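Local coordinates for protein cytochrome c (Pseudomonas aeruginosa, PDB 6RTE) that probably oxidises dihydro-heme d1 to heme d1, the last step of making that cofactor, using an eight-bladed beta-propeller that also carries a heme c-binding cytochrome domain, at residues A[225-229]-A[279-283]; A[184-190]-A[495-501]; A[373-377]-A[401-405]; A[415-419]-A[448-454]. All coordinates share one frame; numbering follows the deposited sequence.

Interaction 1 of 4, residues A[225-229]-A[279-283]; sequences LAVSD and RHSFV
D229 and H280 meet through a nearly straight hydrogen bond. ND1 of H280 donates to OD1 of D229 over 2.9 Å, with an N-H...O angle of 173°. The acceptor lies almost in the imidazole plane and is approached from its syn side, slightly off the carboxylate plane; the two flat groups are turned 25° from coplanar. The same OD1 is also hydrogen-bonded to Y297 OH, and this second bond should restrain rotation of the carboxylate. H280 owes its position partly to its backbone: with S281 it forms a G1 beta bulge opposite A276, in a left-handed conformation from which the ring reaches across to D229.

The apolar half of the contact belongs to F282. Its CG stands anti to its own carbonyl carbon, beside the backbone N (chi1 -69°), which swings the far end of the ring over to the other chain segment. There CE1 lies 3.7 Å from A226 CB, while CZ comes within 3.4 Å of S228 N and 3.7 Å of S228 CB. The backbone between these residues is met by the ring's edge, with CE1 3.8 Å from V227 C. Y297 also packs on the F282 ring, so one tyrosine serves both the polar and the apolar halves.

Strand 221-227 is the first strand of one four-stranded sheet, and strand 281-286 the second of the next. The arrangement is the face-to-face packing of consecutive blades in a beta-propeller, fastened at its loop end by a His-carboxylate hydrogen bond.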
# COMPACT_ATOMS: atom_id res chain seq x y z
N LEU A 225 -3.26 3.97 4.86
CA LEU A 225 -3.45 4.41 6.23
C LEU A 225 -2.16 4.26 7.00
O LEU A 225 -1.20 3.63 6.54
CB LEU A 225 -4.60 3.65 6.93
CG LEU A 225 -4.54 2.13 7.06
CD1 LEU A 225 -3.50 1.67 8.07
CD2 LEU A 225 -5.93 1.63 7.44
N ALA A 226 -2.13 4.86 8.18
CA ALA A 226 -0.97 4.85 9.05
C ALA A 226 -1.48 4.75 10.48
O ALA A 226 -2.58 5.19 10.79
CB ALA A 226 -0.10 6.10 8.85
N VAL A 227 -0.67 4.12 11.33
CA VAL A 227 -0.98 3.93 12.75
C VAL A 227 0.04 4.71 13.56
O VAL A 227 1.24 4.65 13.28
CB VAL A 227 -0.97 2.44 13.12
CG1 VAL A 227 -1.35 2.22 14.62
CG2 VAL A 227 -1.92 1.66 12.20
N SER A 228 -0.44 5.46 14.54
CA SER A 228 0.47 6.26 15.37
C SER A 228 1.36 5.34 16.17
O SER A 228 1.00 4.19 16.47
CB SER A 228 -0.32 7.21 16.28
OG SER A 228 -1.20 6.53 17.17
N ASP A 229 2.57 5.83 16.50
CA ASP A 229 3.56 4.95 17.12
C ASP A 229 3.22 4.63 18.57
O ASP A 229 3.81 3.69 19.13
CB ASP A 229 4.97 5.56 17.04
CG ASP A 229 5.23 6.62 18.09
OD1 ASP A 229 4.79 7.78 17.92
OD2 ASP A 229 5.89 6.30 19.11
N ARG A 279 9.21 11.68 15.81
CA ARG A 279 8.51 12.95 15.89
C ARG A 279 7.11 12.81 16.49
O ARG A 279 6.44 13.82 16.69
CB ARG A 279 8.42 13.58 14.49
CG ARG A 279 9.77 13.67 13.77
CD ARG A 279 9.62 14.22 12.37
NE ARG A 279 9.17 15.61 12.38
CZ ARG A 279 9.98 16.66 12.45
NH1 ARG A 279 9.47 17.88 12.46
NH2 ARG A 279 11.29 16.50 12.51
N HIS A 280 6.67 11.58 16.79
CA HIS A 280 5.32 11.31 17.26
C HIS A 280 4.29 12.08 16.44
O HIS A 280 3.43 12.79 16.98
CB HIS A 280 5.19 11.63 18.74
CG HIS A 280 6.21 10.94 19.57
ND1 HIS A 280 6.34 9.57 19.59
CD2 HIS A 280 7.19 11.42 20.37
CE1 HIS A 280 7.35 9.24 20.39
NE2 HIS A 280 7.87 10.35 20.87
N SER A 281 4.37 11.91 15.13
CA SER A 281 3.53 12.68 14.21
C SER A 281 3.17 11.83 13.02
O SER A 281 3.87 10.87 12.68
CB SER A 281 4.25 13.95 13.73
OG SER A 281 5.25 13.61 12.79
N PHE A 282 2.06 12.20 12.38
CA PHE A 282 1.76 11.76 11.03
C PHE A 282 2.29 12.80 10.04
O PHE A 282 2.26 14.01 10.32
CB PHE A 282 0.26 11.58 10.82
CG PHE A 282 -0.34 10.42 11.58
CD1 PHE A 282 0.02 9.12 11.28
CD2 PHE A 282 -1.30 10.64 12.55
CE1 PHE A 282 -0.55 8.05 11.95
CE2 PHE A 282 -1.88 9.57 13.23
CZ PHE A 282 -1.50 8.28 12.93
N VAL A 283 2.77 12.32 8.89
CA VAL A 283 3.20 13.18 7.79
C VAL A 283 2.32 12.83 6.59
O VAL A 283 2.13 11.65 6.28
CB VAL A 283 4.69 12.99 7.46
CG1 VAL A 283 5.07 13.80 6.24
CG2 VAL A 283 5.58 13.37 8.66

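Interaction 2 of 4, residues A[184-190]-A[495-501]; sequences PKFSPDG and YNVGNKI
F186 and I501 are brought together by two different first torsions. The phenyl CG lies anti to its carbonyl carbon (chi1 -65°), carrying the ring out to the helix. In I501, CG1 sits between the backbone N and carbonyl carbon (chi1 74°), which sets CG2 against the S187-G190 turn and takes CD1 to the carbonyl oxygens of P188 and D189.

Around the F186 ring, CE1 touches K500 CG at 3.5 Å, CE2 touches V497 CG2 at 3.6 Å, and V497 CA stands over one face, while F186 CB lies 4.0 Å from I501 CG2. P184 makes a CH-pi contact, its CD 3.3 Å from the centroid of the Y495 ring and close to the ring normal. The type I turn from S187 to G190 supplies backbone rather than side chains: I501 CG2 is 3.7 Å from S187 O, and G190 lies against V497 CG1. One water donates to both P188 O and I501 O, at 2.9 Å each.

Helix 497-501, N-capped by N496, follows strand 491-496, which pairs with strand 150-154 to complete the N-terminal blade in the propeller's Velcro closure. P184 and F186 rest on strands 192-197 and 150-154, while K500 reaches E453 of strand 449-454.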
# COMPACT_ATOMS: atom_id res chain seq x y z
N PRO A 184 -0.54 -3.68 4.86
CA PRO A 184 -1.09 -3.57 6.22
C PRO A 184 -0.15 -2.83 7.15
O PRO A 184 1.07 -2.83 6.97
CB PRO A 184 -1.23 -5.04 6.65
CG PRO A 184 -0.11 -5.72 5.94
CD PRO A 184 0.03 -5.02 4.61
N LYS A 185 -0.73 -2.23 8.18
CA LYS A 185 0.03 -1.63 9.27
C LYS A 185 -0.29 -2.35 10.57
O LYS A 185 -1.37 -2.93 10.75
CB LYS A 185 -0.27 -0.13 9.41
CG LYS A 185 0.06 0.69 8.15
CD LYS A 185 1.56 0.74 7.86
CE LYS A 185 1.89 1.85 6.86
NZ LYS A 185 1.20 1.65 5.56
N PHE A 186 0.66 -2.29 11.50
CA PHE A 186 0.58 -3.00 12.75
C PHE A 186 0.51 -2.04 13.93
O PHE A 186 1.03 -0.92 13.87
CB PHE A 186 1.79 -3.94 12.94
CG PHE A 186 1.87 -5.04 11.92
CD1 PHE A 186 2.52 -4.85 10.71
CD2 PHE A 186 1.30 -6.28 12.18
CE1 PHE A 186 2.61 -5.88 9.77
CE2 PHE A 186 1.38 -7.32 11.25
CZ PHE A 186 2.04 -7.13 10.05
N SER A 187 -0.13 -2.49 14.99
CA SER A 187 0.02 -1.85 16.28
C SER A 187 1.48 -1.97 16.75
O SER A 187 2.21 -2.85 16.30
CB SER A 187 -0.91 -2.49 17.29
OG SER A 187 -0.61 -3.87 17.42
N PRO A 188 1.91 -1.10 17.67
CA PRO A 188 3.32 -1.12 18.11
C PRO A 188 3.80 -2.45 18.66
O PRO A 188 4.98 -2.79 18.49
CB PRO A 188 3.36 -0.03 19.19
CG PRO A 188 2.27 0.93 18.78
CD PRO A 188 1.17 0.08 18.19
N ASP A 189 2.95 -3.20 19.35
CA ASP A 189 3.31 -4.51 19.88
C ASP A 189 3.09 -5.64 18.88
O ASP A 189 3.38 -6.79 19.19
CB ASP A 189 2.50 -4.80 21.16
CG ASP A 189 0.99 -4.87 20.90
OD1 ASP A 189 0.55 -4.72 19.74
OD2 ASP A 189 0.24 -5.07 21.88
N GLY A 190 2.58 -5.33 17.69
CA GLY A 190 2.43 -6.33 16.66
C GLY A 190 1.22 -7.22 16.79
O GLY A 190 1.09 -8.16 16.00
N TYR A 495 4.19 -9.51 5.04
CA TYR A 495 4.64 -8.55 6.04
C TYR A 495 4.92 -9.28 7.33
O TYR A 495 4.01 -9.86 7.93
CB TYR A 495 3.58 -7.45 6.21
CG TYR A 495 3.24 -6.81 4.89
CD1 TYR A 495 2.31 -7.38 4.03
CD2 TYR A 495 3.88 -5.65 4.47
CE1 TYR A 495 2.02 -6.83 2.81
CE2 TYR A 495 3.59 -5.08 3.24
CZ TYR A 495 2.66 -5.67 2.42
OH TYR A 495 2.36 -5.11 1.19
N ASN A 496 6.19 -9.26 7.74
CA ASN A 496 6.65 -9.96 8.93
C ASN A 496 6.47 -9.05 10.13
O ASN A 496 7.03 -7.95 10.18
CB ASN A 496 8.12 -10.36 8.76
CG ASN A 496 8.64 -11.17 9.95
OD1 ASN A 496 9.23 -10.61 10.88
ND2 ASN A 496 8.43 -12.48 9.91
N VAL A 497 5.67 -9.50 11.11
CA VAL A 497 5.41 -8.71 12.31
C VAL A 497 6.71 -8.17 12.90
O VAL A 497 6.87 -6.96 13.11
CB VAL A 497 4.66 -9.56 13.36
CG1 VAL A 497 4.59 -8.81 14.69
CG2 VAL A 497 3.27 -9.92 12.88
N GLY A 498 7.65 -9.07 13.18
CA GLY A 498 8.88 -8.67 13.85
C GLY A 498 9.62 -7.57 13.12
O GLY A 498 10.07 -6.60 13.72
N ASN A 499 9.75 -7.71 11.79
CA ASN A 499 10.48 -6.70 11.04
C ASN A 499 9.69 -5.40 10.91
O ASN A 499 10.28 -4.32 10.87
CB ASN A 499 10.86 -7.25 9.67
CG ASN A 499 11.95 -8.29 9.76
OD1 ASN A 499 12.80 -8.24 10.64
ND2 ASN A 499 11.93 -9.25 8.85
N LYS A 500 8.36 -5.48 10.86
CA LYS A 500 7.57 -4.27 10.68
C LYS A 500 7.52 -3.41 11.94
O LYS A 500 7.43 -2.18 11.84
CB LYS A 500 6.13 -4.61 10.25
CG LYS A 500 6.01 -5.40 8.96
CD LYS A 500 6.79 -4.79 7.82
CE LYS A 500 6.32 -3.39 7.52
NZ LYS A 500 6.75 -2.98 6.16
N ILE A 501 7.56 -4.03 13.12
CA ILE A 501 7.50 -3.28 14.37
C ILE A 501 8.88 -3.02 14.97
O ILE A 501 8.98 -2.29 15.98
CB ILE A 501 6.60 -4.00 15.41
CG1 ILE A 501 7.30 -5.23 15.99
CG2 ILE A 501 5.27 -4.39 14.78
CD1 ILE A 501 6.50 -5.94 17.08
O HOH W 1 6.88 -0.85 17.42

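Interaction 3 of 4, residues A[373-377]-A[401-405]; sequences ATPNI and PGFFM
P375 and M405 meet where two consecutive blades of the propeller adjoin: strand 370-374 is the second strand of one blade, and the 401-405 loop leads into the inner strand of the next.

The apolar contacts centre on M405. Its CG lies anti to the backbone N (chi1 -153°), and the chain stays extended beyond it, so that the methyl reaches the end of strand 370-374 and the sulfur the proline just after it. SD lies 3.7 Å from P375 CD, and the terminal CE abuts A373 CB. Strands 362-365 and 381-386 surround the same methionine and alanine through I362, W364, I382 and V384.

The polar contacts are made by backbone. N376 O and G402 O, both acceptors, stand 3.0 Å apart, an arrangement in which neither can satisfy the other. A water lies between the two segments, accepting weakly from both N376 N (2.7 Å) and G402 N (3.3 Å). The N376 amide turns to its own surroundings, ND2 bonding S353 O and OD1 receiving the backbone N-H groups of S378 and R379. On the far side of the loop, the N-H groups of F403 and F404 are taken up by the carboxylate of D417, which should help set the course of the backbone toward M405.

Carbon-oxygen contacts follow. P375 CB lies 3.9 Å from G402 O, with its CG near F403 O. At the loop end the ring of P401 presses on two successive carbonyls: its CB is 3.0 Å from N376 O and 3.1 Å from I377 O.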
# COMPACT_ATOMS: atom_id res chain seq x y z
N ALA A 373 19.32 3.87 -1.64
CA ALA A 373 19.13 3.27 -2.95
C ALA A 373 17.65 3.24 -3.29
O ALA A 373 16.81 2.99 -2.42
CB ALA A 373 19.70 1.85 -3.00
N THR A 374 17.33 3.51 -4.56
CA THR A 374 15.94 3.57 -4.98
C THR A 374 15.74 2.90 -6.33
O THR A 374 16.55 3.09 -7.25
CB THR A 374 15.45 5.02 -5.06
OG1 THR A 374 14.08 5.04 -5.47
CG2 THR A 374 16.29 5.83 -6.04
N PRO A 375 14.66 2.11 -6.49
CA PRO A 375 14.30 1.61 -7.82
C PRO A 375 13.71 2.72 -8.67
O PRO A 375 13.67 3.88 -8.23
CB PRO A 375 13.28 0.51 -7.52
CG PRO A 375 12.63 0.95 -6.24
CD PRO A 375 13.70 1.66 -5.45
N ASN A 376 13.22 2.40 -9.87
CA ASN A 376 12.79 3.42 -10.83
C ASN A 376 11.59 2.93 -11.62
O ASN A 376 11.54 1.78 -12.06
CB ASN A 376 13.94 3.78 -11.78
CG ASN A 376 13.69 5.06 -12.53
OD1 ASN A 376 12.85 5.11 -13.43
ND2 ASN A 376 14.42 6.11 -12.17
N ILE A 377 10.62 3.83 -11.82
CA ILE A 377 9.34 3.45 -12.40
C ILE A 377 9.41 3.37 -13.93
O ILE A 377 8.77 2.49 -14.53
CB ILE A 377 8.24 4.43 -11.93
CG1 ILE A 377 8.06 4.32 -10.41
CG2 ILE A 377 6.93 4.17 -12.65
CD1 ILE A 377 6.86 5.08 -9.85
N PRO A 401 12.64 -1.29 -15.31
CA PRO A 401 12.17 -0.58 -14.12
C PRO A 401 11.60 -1.55 -13.09
O PRO A 401 10.90 -2.50 -13.44
CB PRO A 401 11.09 0.37 -14.66
CG PRO A 401 10.63 -0.27 -15.93
CD PRO A 401 11.85 -0.94 -16.51
N GLY A 402 11.92 -1.30 -11.82
CA GLY A 402 11.43 -2.08 -10.72
C GLY A 402 10.54 -1.27 -9.80
O GLY A 402 10.30 -0.08 -10.02
N PHE A 403 10.05 -1.93 -8.75
CA PHE A 403 9.09 -1.30 -7.87
C PHE A 403 9.39 -1.50 -6.39
O PHE A 403 9.08 -0.63 -5.57
CB PHE A 403 7.67 -1.81 -8.18
CG PHE A 403 6.59 -0.94 -7.61
CD1 PHE A 403 6.16 0.19 -8.29
CD2 PHE A 403 6.00 -1.25 -6.39
CE1 PHE A 403 5.16 1.00 -7.77
CE2 PHE A 403 5.00 -0.44 -5.87
CZ PHE A 403 4.58 0.68 -6.56
N PHE A 404 9.98 -2.64 -6.02
CA PHE A 404 10.18 -3.01 -4.63
C PHE A 404 11.66 -3.08 -4.28
O PHE A 404 12.51 -3.34 -5.13
CB PHE A 404 9.53 -4.37 -4.31
CG PHE A 404 8.05 -4.38 -4.49
CD1 PHE A 404 7.22 -3.75 -3.57
CD2 PHE A 404 7.47 -5.03 -5.57
CE1 PHE A 404 5.85 -3.76 -3.73
CE2 PHE A 404 6.10 -5.04 -5.74
CZ PHE A 404 5.28 -4.41 -4.82
N MET A 405 11.95 -2.85 -3.00
CA MET A 405 13.30 -2.92 -2.47
C MET A 405 13.21 -3.27 -0.99
O MET A 405 12.40 -2.69 -0.26
CB MET A 405 14.04 -1.59 -2.66
CG MET A 405 15.55 -1.73 -2.76
SD MET A 405 16.26 -0.45 -3.81
CE MET A 405 17.98 -0.93 -3.79
O HOH W 2 14.68 0.35 -10.90

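Interaction 4 of 4, residues A[415-419]-A[448-454]; sequences WTDTF and VAGHVEF
The interface between the last two sheets of the beta-propeller sets W415 and F419, at the two ends of one short segment, against inner strand 449-454 of the next blade. At one end, W415 and F454 form a T-shaped pair. CZ of F454 points down on the indole face, offset toward its rim and 3.4 Å from W415 NE1; the centroid of the five-membered ring is 4.8 Å from that of F454, with planes at 88°. W415 NE1 itself hydrogen-bonds to S411 OG, while the phenyl edge meets the indole face. V452 fills in beside them, its CG1 3.8 Å from W415 CE3.

At the other end, F419 has CG anti to its backbone N (chi1 -170°), and this torsion lays the ring along the start of the partner strand. CE1 meets V448 CG2 at 3.4 Å, CD1 lies 3.8 Å from G450 CA, and A449 O sits in the ring plane at the edge. Between the ends, D417 closes an Asx turn: OD1 accepts from F419 N at 2.7 Å. A water accepts from T418 N and donates to A449 O at 2.9 Å, linking the two backbones.

With two further backbone N-H groups from the 401-405 loop, three backbone donors hold this buried D417 carboxylate and would be expected to stabilise its negative charge, while aromatic and aliphatic packing joins the blades.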
# COMPACT_ATOMS: atom_id res chain seq x y z
N TRP A 415 17.58 -6.47 -1.98
CA TRP A 415 16.79 -7.32 -2.87
C TRP A 415 15.78 -6.45 -3.61
O TRP A 415 14.95 -5.79 -2.98
CB TRP A 415 16.08 -8.42 -2.08
CG TRP A 415 16.97 -9.28 -1.22
CD1 TRP A 415 17.96 -8.87 -0.37
CD2 TRP A 415 16.93 -10.71 -1.12
NE1 TRP A 415 18.55 -9.95 0.24
CE2 TRP A 415 17.93 -11.09 -0.20
CE3 TRP A 415 16.15 -11.71 -1.71
CZ2 TRP A 415 18.17 -12.42 0.14
CZ3 TRP A 415 16.39 -13.03 -1.37
CH2 TRP A 415 17.39 -13.38 -0.46
N THR A 416 15.85 -6.45 -4.94
CA THR A 416 14.94 -5.64 -5.75
C THR A 416 14.54 -6.45 -6.99
O THR A 416 14.76 -7.67 -7.06
CB THR A 416 15.58 -4.29 -6.10
OG1 THR A 416 14.59 -3.41 -6.65
CG2 THR A 416 16.72 -4.46 -7.09
N ASP A 417 13.94 -5.78 -7.97
CA ASP A 417 13.28 -6.48 -9.07
C ASP A 417 13.26 -5.60 -10.31
O ASP A 417 13.73 -4.46 -10.30
CB ASP A 417 11.85 -6.86 -8.66
CG ASP A 417 11.01 -5.64 -8.31
OD1 ASP A 417 10.75 -4.81 -9.22
OD2 ASP A 417 10.63 -5.48 -7.12
N THR A 418 12.70 -6.15 -11.40
CA THR A 418 12.31 -5.37 -12.57
C THR A 418 10.82 -5.61 -12.81
O THR A 418 10.38 -5.89 -13.94
CB THR A 418 13.13 -5.75 -13.80
OG1 THR A 418 12.77 -7.06 -14.25
CG2 THR A 418 14.63 -5.71 -13.48
N PHE A 419 10.05 -5.52 -11.72
CA PHE A 419 8.62 -5.80 -11.68
C PHE A 419 7.85 -5.15 -12.82
O PHE A 419 6.87 -5.72 -13.31
CB PHE A 419 8.09 -5.32 -10.31
CG PHE A 419 6.68 -5.74 -9.99
CD1 PHE A 419 6.41 -7.00 -9.49
CD2 PHE A 419 5.63 -4.83 -10.12
CE1 PHE A 419 5.11 -7.37 -9.17
CE2 PHE A 419 4.33 -5.20 -9.80
CZ PHE A 419 4.07 -6.47 -9.32
N VAL A 448 5.69 -12.91 -13.40
CA VAL A 448 6.09 -11.69 -12.71
C VAL A 448 6.52 -12.06 -11.29
O VAL A 448 5.76 -12.65 -10.52
CB VAL A 448 4.96 -10.65 -12.72
CG1 VAL A 448 3.66 -11.28 -12.31
CG2 VAL A 448 5.30 -9.48 -11.80
N ALA A 449 7.77 -11.73 -10.96
CA ALA A 449 8.32 -11.93 -9.63
C ALA A 449 8.57 -10.57 -9.00
O ALA A 449 9.13 -9.68 -9.64
CB ALA A 449 9.62 -12.74 -9.69
N GLY A 450 8.15 -10.41 -7.74
CA GLY A 450 8.36 -9.14 -7.09
C GLY A 450 7.99 -9.13 -5.62
O GLY A 450 7.10 -9.87 -5.20
N HIS A 451 8.68 -8.29 -4.86
CA HIS A 451 8.45 -8.05 -3.44
C HIS A 451 9.08 -9.12 -2.56
O HIS A 451 8.82 -10.32 -2.73
CB HIS A 451 6.98 -7.95 -3.08
CG HIS A 451 6.75 -7.50 -1.67
ND1 HIS A 451 6.76 -8.37 -0.60
CD2 HIS A 451 6.54 -6.26 -1.15
CE1 HIS A 451 6.55 -7.69 0.52
NE2 HIS A 451 6.41 -6.42 0.21
N VAL A 452 9.88 -8.68 -1.59
CA VAL A 452 10.65 -9.56 -0.72
C VAL A 452 10.42 -9.14 0.72
O VAL A 452 10.47 -7.94 1.03
CB VAL A 452 12.15 -9.52 -1.07
CG1 VAL A 452 12.97 -10.34 -0.07
CG2 VAL A 452 12.37 -10.01 -2.50
N GLU A 453 10.15 -10.11 1.59
CA GLU A 453 10.10 -9.90 3.03
C GLU A 453 10.90 -11.02 3.69
O GLU A 453 10.95 -12.14 3.18
CB GLU A 453 8.65 -9.90 3.55
CG GLU A 453 8.49 -9.53 5.02
CD GLU A 453 8.53 -8.04 5.26
OE1 GLU A 453 8.95 -7.30 4.35
OE2 GLU A 453 8.12 -7.60 6.35
N PHE A 454 11.52 -10.70 4.83
CA PHE A 454 12.34 -11.65 5.57
C PHE A 454 11.64 -12.12 6.84
O PHE A 454 10.74 -11.46 7.36
CB PHE A 454 13.70 -11.04 5.95
CG PHE A 454 14.53 -10.61 4.78
CD1 PHE A 454 14.40 -9.34 4.25
CD2 PHE A 454 15.46 -11.47 4.22
CE1 PHE A 454 15.16 -8.93 3.17
CE2 PHE A 454 16.23 -11.08 3.14
CZ PHE A 454 16.09 -9.81 2.62
O HOH W 3 11.29 -8.98 -11.37

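All four join neighbouring blades of one eight-bladed propeller, each 14 to 15 Å from the chain's centre. Interaction 2 spans the longest stretch of sequence, and interactions 1, 3 and 4 follow in order within it. Interactions 3 and 4 share the blade containing strands 405-406 and 413-417; their centres are 10 Å apart, and T416 OG1 probably bonds F404 O. Interaction 4 reaches interaction 2 through a probable bond from N496 N to E453 OE2, with centres 20 Å apart. Interaction 2 packs directly on interaction 1, centres about 14 Å apart, whereas 1 and 3 (centres about 25 Å apart) do not touch. Successive contacts trace part of the ring closed by the C-terminal strand.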